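Side-chain contacts in designed protein 5L6HC3_1 (Synthetic construct, PDB 5IZS), which is a computationally designed helical hairpin that assembles with two further copies of itself into a homotrimer, its specificity built on modular hydrogen-bond networks: residues C[66-69]-C[70-73]; C[73-76]-C[77-80]; C[53-56]-C[57-61]. All blocks are in the same frame, centred on the assembly; numbering follows the deposited sequence.

Contact 1: C[66-69]-C[70-73]; sequences AEEE and IRRA
Residues 66-69 and 70-73 are consecutive turns of helix 45-82, joined by i to i+4 backbone hydrogen bonds from Ile70 N to Ala66 O (3.1 Å) through to Ala73 N to Glu69 O (2.9 Å). Two glutamates each face an arginine three residues on, Glu68 on the exposed side and Glu69 bordering helix 6-41, where it touches Leu17 and Lys20. Glu69 bends at chi2 (82°), which brings OE1 over one face of the Arg72 guanidinium, 3.3 Å from Arg72 NH2 and 3.4 Å from Arg72 NE. The planes are 73° apart and no N-H points at the oxygen, so this salt bridge is purely one of charge. Glu68 and Arg71 are looser: OE1 stands 3.7 Å from Arg71 NH1, a long ion pair, again off the guanidinium plane. Such i to i+3 charge pairs suit the outer parts of an amphipathic helix in a designed bundle, while the buried flank carries Ala66, Ile70 and Ala73. Small alanines suit close packing: Ala66 touches Leu21 and Ala73 touches Leu17 of helix 6-41. Ile70 packs on Arg19 of the second subunit. A leucine in place of Glu69 would probably leave Arg72 without the charge over its face, with Glu76 and a weak, long pair to Glu16 as remaining acidic neighbours. A chi1 of -76° sets Ile70 CG1 beside the backbone N, 3.4 Å from Ala66 O one turn back.

Contact 2: C[73-76]-C[77-80]; sequences AKEE and SRYI
Glu75 CG meets the Arg78 guanidinium at its edge, in plane, 3.7 Å from NH2, while Lys74 O lies against the aliphatic start of the chain, 3.3 Å from Arg78 CG. Glu76 O lies near the plane of the Tyr79 ring, at its edge, but the side-chain atom it touches is Tyr79 CB, at 3.4 Å. Aliphatic carbon, more than charge, makes the nearer touch on Arg78: the Glu75 carboxylate, turned 58° from the guanidinium, forms a long salt bridge, with OE2 4.0 Å from NH2. A bend at chi3 (-37°) folds Arg78 back toward Glu75. Long, flexible charged chains of this kind suit the exposed side of the helix. The buried side depends on Ser77, whose OG is anti to the carbonyl carbon (chi1 -70°) and donates to Ala73 O at 2.7 Å. Ser77 N reaches the same oxygen at 2.9 Å from the opposite face of its plane, so one carbonyl serves two donors. A hydroxyl suits a buried helix position because it can give its hydrogen to the preceding turn and still accept a bond, here from Gln11 NE2 of the second subunit. Ser77 also packs on Leu10 and Leu13 of helix 6-41, where Ile80 touches Ala6, and Ala73 touches Leu17 of that helix and Ile15 of the second subunit.

Contact 3: C[53-56]-C[57-61]; sequences RKVK and EESKR
Ser59 turns its hydroxyl back on Val55, one turn earlier in helix 45-82, within a six-helix bundle made of three two-helix hairpins. Val55 O accepts twice: Ser59 N gives a short bond of 2.7 Å, and Ser59 OG, at 2.9 Å, comes from above the opposite face of the carbonyl plane, 41° out of it and not on a lone pair. The buried hydroxyl is satisfied both as donor, to Val55 O, and as acceptor, from Gln29 NE2 of the second subunit, consistent with the hydrogen-bond networks designed into this trimer. Its packing neighbours are apolar: Ser59 touches Leu28 and Leu31 of helix 6-41 and Ile33 of the second subunit, while Val55 packs on Leu35 of helix 6-41 and on the same Ile33. The neighbouring main-chain donors are met in regular helical fashion, Glu57 N by Arg53 O, Glu58 N by Lys54 O and Lys60 N by Lys56 O.

On the outer side Glu57 bends at chi2 (71°) and its OE1 takes a hydrogen bond from Lys60 NZ at 3.2 Å on the syn side, as part of a salt-bridge network with Arg61, whose modelled guanidinium is too close to Glu57 for its position to be trusted. At the border with helix 6-41, Lys54 and Glu58 look like a matched i to i+4 pair, yet NZ to OE2 is 5.6 Å; Lys54 NZ is instead in a salt bridge with Glu51. The two chains lie side by side, pointing the same way, and Glu58 OE2 rests 3.5 Å from Lys54 CG.

All three contacts lie on helix 45-82, and each touches both helix 6-41 and the second subunit. Contact 3 comes first along the chain. The centres of contacts 2 and 3 are 29 Å apart, on opposite sides of the chain's centre, and contact 1 stands between them, sharing Ala73 with contact 2. None is wholly buried: each has an inner flank at the interface and an outer flank of charged residues. The inner chemistry differs. Contacts 2 and 3 place a serine there, bonded across to a glutamine of the second subunit, whereas the buried residues of contact 1 are two alanines and an isoleucine. Outside, ion pairing ranges from a hydrogen-bonded lysine-glutamate pair in contact 3 to a long, loose one in contact 2.

Contact 1: C[66-69]-C[70-73]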
loop_
_atom_site.group_PDB
_atom_site.type_symbol
_atom_site.label_atom_id
_atom_site.label_comp_id
_atom_site.label_asym_id
_atom_site.label_seq_id
_atom_site.Cartn_x
_atom_site.Cartn_y
_atom_site.Cartn_z
ATOM N N ALA C 66 -10.394 2.734 3.580
ATOM C CA ALA C 66 -9.430 3.675 3.018
ATOM C C ALA C 66 -10.037 4.484 1.874
ATOM O O ALA C 66 -9.754 5.673 1.728
ATOM C CB ALA C 66 -8.186 2.939 2.546
ATOM N N GLU C 67 -10.869 3.829 1.067
ATOM C CA GLU C 67 -11.589 4.494 -0.016
ATOM C C GLU C 67 -12.511 5.574 0.537
ATOM O O GLU C 67 -12.706 6.621 -0.079
ATOM C CB GLU C 67 -12.403 3.485 -0.830
ATOM C CG GLU C 67 -11.576 2.507 -1.644
ATOM C CD GLU C 67 -12.404 1.361 -2.195
ATOM O OE1 GLU C 67 -13.554 1.183 -1.742
ATOM O OE2 GLU C 67 -11.904 0.639 -3.083
ATOM N N GLU C 68 -13.067 5.311 1.715
ATOM C CA GLU C 68 -14.016 6.220 2.339
ATOM C C GLU C 68 -13.318 7.468 2.872
ATOM O O GLU C 68 -13.849 8.574 2.785
ATOM C CB GLU C 68 -14.768 5.503 3.459
ATOM C CG GLU C 68 -16.026 6.223 3.896
ATOM C CD GLU C 68 -16.819 6.754 2.720
ATOM O OE1 GLU C 68 -17.097 5.982 1.777
ATOM O OE2 GLU C 68 -17.160 7.951 2.737
ATOM N N GLU C 69 -12.119 7.278 3.412
ATOM C CA GLU C 69 -11.294 8.374 3.907
ATOM C C GLU C 69 -10.823 9.270 2.759
ATOM O O GLU C 69 -10.688 10.483 2.918
ATOM C CB GLU C 69 -10.106 7.811 4.691
ATOM C CG GLU C 69 -8.828 8.624 4.628
ATOM C CD GLU C 69 -8.803 9.785 5.605
ATOM O OE1 GLU C 69 -9.882 10.300 5.970
ATOM O OE2 GLU C 69 -7.692 10.177 6.017
ATOM N N ILE C 70 -10.589 8.666 1.597
ATOM C CA ILE C 70 -10.208 9.418 0.407
ATOM C C ILE C 70 -11.372 10.293 -0.061
ATOM O O ILE C 70 -11.174 11.443 -0.454
ATOM C CB ILE C 70 -9.747 8.476 -0.724
ATOM C CG1 ILE C 70 -8.340 7.951 -0.431
ATOM C CG2 ILE C 70 -9.753 9.188 -2.072
ATOM C CD1 ILE C 70 -7.842 6.947 -1.441
ATOM N N ARG C 71 -12.587 9.747 -0.001
ATOM C CA ARG C 71 -13.785 10.518 -0.328
ATOM C C ARG C 71 -13.956 11.674 0.654
ATOM O O ARG C 71 -14.491 12.723 0.296
ATOM C CB ARG C 71 -15.038 9.633 -0.320
ATOM C CG ARG C 71 -15.259 8.828 -1.596
ATOM C CD ARG C 71 -16.553 8.018 -1.527
ATOM N NE ARG C 71 -16.617 6.999 -2.574
ATOM C CZ ARG C 71 -17.511 6.015 -2.611
ATOM N NH1 ARG C 71 -18.427 5.908 -1.656
ATOM N NH2 ARG C 71 -17.488 5.133 -3.601
ATOM N N ARG C 72 -13.502 11.485 1.890
ATOM C CA ARG C 72 -13.584 12.553 2.880
ATOM C C ARG C 72 -12.592 13.648 2.541
ATOM O O ARG C 72 -12.941 14.826 2.548
ATOM C CB ARG C 72 -13.320 12.044 4.291
ATOM C CG ARG C 72 -13.959 12.907 5.367
ATOM C CD ARG C 72 -13.721 12.325 6.748
ATOM N NE ARG C 72 -12.319 12.397 7.147
ATOM C CZ ARG C 72 -11.868 11.992 8.328
ATOM N NH1 ARG C 72 -12.710 11.489 9.221
ATOM N NH2 ARG C 72 -10.579 12.093 8.621
ATOM N N ALA C 73 -11.351 13.251 2.260
ATOM C CA ALA C 73 -10.306 14.194 1.872
ATOM C C ALA C 73 -10.713 15.012 0.647
ATOM O O ALA C 73 -10.524 16.226 0.618
ATOM C CB ALA C 73 -9.003 13.460 1.612
#

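Contact 2: C[73-76]-C[77-80]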
loop_
_atom_site.group_PDB
_atom_site.type_symbol
_atom_site.label_atom_id
_atom_site.label_comp_id
_atom_site.label_asym_id
_atom_site.label_seq_id
_atom_site.Cartn_x
_atom_site.Cartn_y
_atom_site.Cartn_z
ATOM N N ALA C 73 -11.351 13.251 2.260
ATOM C CA ALA C 73 -10.306 14.194 1.872
ATOM C C ALA C 73 -10.713 15.012 0.647
ATOM O O ALA C 73 -10.524 16.226 0.618
ATOM C CB ALA C 73 -9.003 13.460 1.612
ATOM N N LYS C 74 -11.279 14.339 -0.353
ATOM C CA LYS C 74 -11.790 15.003 -1.550
ATOM C C LYS C 74 -12.883 16.024 -1.226
ATOM O O LYS C 74 -12.855 17.148 -1.727
ATOM C CB LYS C 74 -12.325 13.974 -2.546
ATOM C CG LYS C 74 -13.157 14.576 -3.671
ATOM C CD LYS C 74 -13.525 13.537 -4.721
ATOM C CE LYS C 74 -12.474 13.462 -5.818
ATOM N NZ LYS C 74 -12.595 12.216 -6.628
ATOM N N GLU C 75 -13.840 15.637 -0.390
ATOM C CA GLU C 75 -14.936 16.534 -0.041
ATOM C C GLU C 75 -14.461 17.672 0.858
ATOM O O GLU C 75 -14.876 18.818 0.689
ATOM C CB GLU C 75 -16.069 15.767 0.640
ATOM C CG GLU C 75 -17.324 16.594 0.892
ATOM C CD GLU C 75 -17.280 17.355 2.208
ATOM O OE1 GLU C 75 -16.330 17.144 2.992
ATOM O OE2 GLU C 75 -18.193 18.167 2.460
ATOM N N GLU C 76 -13.610 17.347 1.828
ATOM C CA GLU C 76 -13.065 18.356 2.730
ATOM C C GLU C 76 -12.227 19.359 1.948
ATOM O O GLU C 76 -12.208 20.549 2.266
ATOM C CB GLU C 76 -12.226 17.714 3.836
ATOM C CG GLU C 76 -13.037 17.052 4.942
ATOM C CD GLU C 76 -12.191 16.721 6.159
ATOM O OE1 GLU C 76 -11.592 17.652 6.739
ATOM O OE2 GLU C 76 -12.113 15.530 6.528
ATOM N N SER C 77 -11.546 18.870 0.914
ATOM C CA SER C 77 -10.736 19.722 0.050
ATOM C C SER C 77 -11.594 20.723 -0.712
ATOM O O SER C 77 -11.243 21.898 -0.817
ATOM C CB SER C 77 -9.928 18.880 -0.932
ATOM O OG SER C 77 -8.907 18.159 -0.263
ATOM N N ARG C 78 -12.711 20.243 -1.254
ATOM C CA ARG C 78 -13.671 21.110 -1.928
ATOM C C ARG C 78 -14.110 22.245 -1.015
ATOM O O ARG C 78 -14.156 23.403 -1.418
ATOM C CB ARG C 78 -14.911 20.334 -2.364
ATOM C CG ARG C 78 -14.737 19.295 -3.450
ATOM C CD ARG C 78 -16.111 18.740 -3.835
ATOM N NE ARG C 78 -16.992 18.610 -2.670
ATOM C CZ ARG C 78 -18.016 19.418 -2.400
ATOM N NH1 ARG C 78 -18.304 20.426 -3.215
ATOM N NH2 ARG C 78 -18.751 19.220 -1.312
ATOM N N TYR C 79 -14.453 21.887 0.217
ATOM C CA TYR C 79 -14.920 22.843 1.214
ATOM C C TYR C 79 -13.918 23.969 1.449
ATOM O O TYR C 79 -14.291 25.126 1.657
ATOM C CB TYR C 79 -15.205 22.119 2.527
ATOM C CG TYR C 79 -15.412 23.042 3.695
ATOM C CD1 TYR C 79 -16.570 23.796 3.805
ATOM C CD2 TYR C 79 -14.452 23.161 4.693
ATOM C CE1 TYR C 79 -16.770 24.649 4.875
ATOM C CE2 TYR C 79 -14.644 24.010 5.771
ATOM C CZ TYR C 79 -15.805 24.752 5.856
ATOM O OH TYR C 79 -16.003 25.600 6.923
ATOM N N ILE C 80 -12.642 23.609 1.408
ATOM C CA ILE C 80 -11.549 24.534 1.672
ATOM C C ILE C 80 -11.357 25.516 0.507
ATOM O O ILE C 80 -10.768 26.577 0.675
ATOM C CB ILE C 80 -10.243 23.741 1.963
ATOM C CG1 ILE C 80 -10.385 22.971 3.276
ATOM C CG2 ILE C 80 -9.026 24.647 2.057
ATOM C CD1 ILE C 80 -9.251 22.013 3.552
#

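Contact 3: C[53-56]-C[57-61]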
loop_
_atom_site.group_PDB
_atom_site.type_symbol
_atom_site.label_atom_id
_atom_site.label_comp_id
_atom_site.label_asym_id
_atom_site.label_seq_id
_atom_site.Cartn_x
_atom_site.Cartn_y
_atom_site.Cartn_z
ATOM N N ARG C 53 -11.187 -17.121 3.381
ATOM C CA ARG C 53 -12.397 -16.313 3.276
ATOM C C ARG C 53 -12.413 -15.191 4.322
ATOM O O ARG C 53 -12.873 -14.083 4.045
ATOM C CB ARG C 53 -13.640 -17.194 3.424
ATOM C CG ARG C 53 -14.949 -16.426 3.382
ATOM C CD ARG C 53 -16.139 -17.353 3.547
ATOM N NE ARG C 53 -17.232 -16.697 4.256
ATOM C CZ ARG C 53 -18.403 -17.266 4.516
ATOM N NH1 ARG C 53 -18.640 -18.508 4.114
ATOM N NH2 ARG C 53 -19.339 -16.594 5.172
ATOM N N LYS C 54 -11.897 -15.476 5.514
ATOM C CA LYS C 54 -11.877 -14.491 6.595
ATOM C C LYS C 54 -10.933 -13.328 6.284
ATOM O O LYS C 54 -11.300 -12.166 6.438
ATOM C CB LYS C 54 -11.479 -15.158 7.914
ATOM C CG LYS C 54 -11.640 -14.276 9.151
ATOM C CD LYS C 54 -11.202 -15.010 10.411
ATOM C CE LYS C 54 -9.719 -15.351 10.378
ATOM N NZ LYS C 54 -9.424 -16.598 11.140
ATOM N N VAL C 55 -9.717 -13.650 5.850
ATOM C CA VAL C 55 -8.739 -12.634 5.466
ATOM C C VAL C 55 -9.255 -11.798 4.294
ATOM O O VAL C 55 -9.065 -10.581 4.258
ATOM C CB VAL C 55 -7.381 -13.277 5.101
ATOM C CG1 VAL C 55 -6.490 -12.305 4.334
ATOM C CG2 VAL C 55 -6.681 -13.769 6.359
ATOM N N LYS C 56 -9.925 -12.455 3.351
ATOM C CA LYS C 56 -10.474 -11.774 2.182
ATOM C C LYS C 56 -11.510 -10.720 2.570
ATOM O O LYS C 56 -11.482 -9.597 2.069
ATOM C CB LYS C 56 -11.100 -12.781 1.216
ATOM C CG LYS C 56 -11.797 -12.130 0.034
ATOM C CD LYS C 56 -12.247 -13.148 -1.001
ATOM C CE LYS C 56 -12.911 -12.464 -2.191
ATOM N NZ LYS C 56 -13.319 -13.428 -3.253
ATOM N N GLU C 57 -12.419 -11.091 3.466
ATOM C CA GLU C 57 -13.452 -10.180 3.946
ATOM C C GLU C 57 -12.838 -9.045 4.761
ATOM O O GLU C 57 -13.250 -7.891 4.640
ATOM C CB GLU C 57 -14.484 -10.944 4.779
ATOM C CG GLU C 57 -15.371 -10.076 5.659
ATOM C CD GLU C 57 -16.373 -9.254 4.871
ATOM O OE1 GLU C 57 -16.616 -9.567 3.688
ATOM O OE2 GLU C 57 -16.923 -8.292 5.445
ATOM N N GLU C 58 -11.842 -9.378 5.577
ATOM C CA GLU C 58 -11.133 -8.385 6.380
ATOM C C GLU C 58 -10.340 -7.422 5.499
ATOM O O GLU C 58 -10.306 -6.218 5.757
ATOM C CB GLU C 58 -10.205 -9.073 7.384
ATOM C CG GLU C 58 -10.900 -9.507 8.668
ATOM C CD GLU C 58 -10.167 -10.621 9.399
ATOM O OE1 GLU C 58 -9.034 -10.959 8.997
ATOM O OE2 GLU C 58 -10.732 -11.167 10.373
ATOM N N SER C 59 -9.715 -7.953 4.452
ATOM C CA SER C 59 -8.951 -7.124 3.523
ATOM C C SER C 59 -9.851 -6.157 2.752
ATOM O O SER C 59 -9.474 -5.008 2.514
ATOM C CB SER C 59 -8.162 -7.998 2.545
ATOM O OG SER C 59 -7.122 -8.697 3.208
ATOM N N LYS C 60 -11.037 -6.623 2.367
ATOM C CA LYS C 60 -11.985 -5.792 1.630
ATOM C C LYS C 60 -12.465 -4.616 2.476
ATOM O O LYS C 60 -12.583 -3.498 1.979
ATOM C CB LYS C 60 -13.186 -6.616 1.159
ATOM C CG LYS C 60 -14.176 -5.836 0.291
ATOM C CD LYS C 60 -15.329 -6.713 -0.182
ATOM C CE LYS C 60 -16.309 -7.007 0.943
ATOM N NZ LYS C 60 -16.968 -8.333 0.764
ATOM N N ARG C 61 -12.738 -4.873 3.754
ATOM C CA ARG C 61 -13.194 -3.824 4.663
ATOM C C ARG C 61 -12.139 -2.738 4.830
ATOM O O ARG C 61 -12.454 -1.552 4.813
ATOM C CB ARG C 61 -13.561 -4.407 6.030
ATOM C CG ARG C 61 -15.054 -4.408 6.311
ATOM C CD ARG C 61 -15.339 -4.725 7.768
ATOM N NE ARG C 61 -14.709 -5.972 8.184
ATOM C CZ ARG C 61 -15.078 -7.171 7.749
ATOM N NH1 ARG C 61 -16.070 -7.283 6.876
ATOM N NH2 ARG C 61 -14.451 -8.256 8.182
#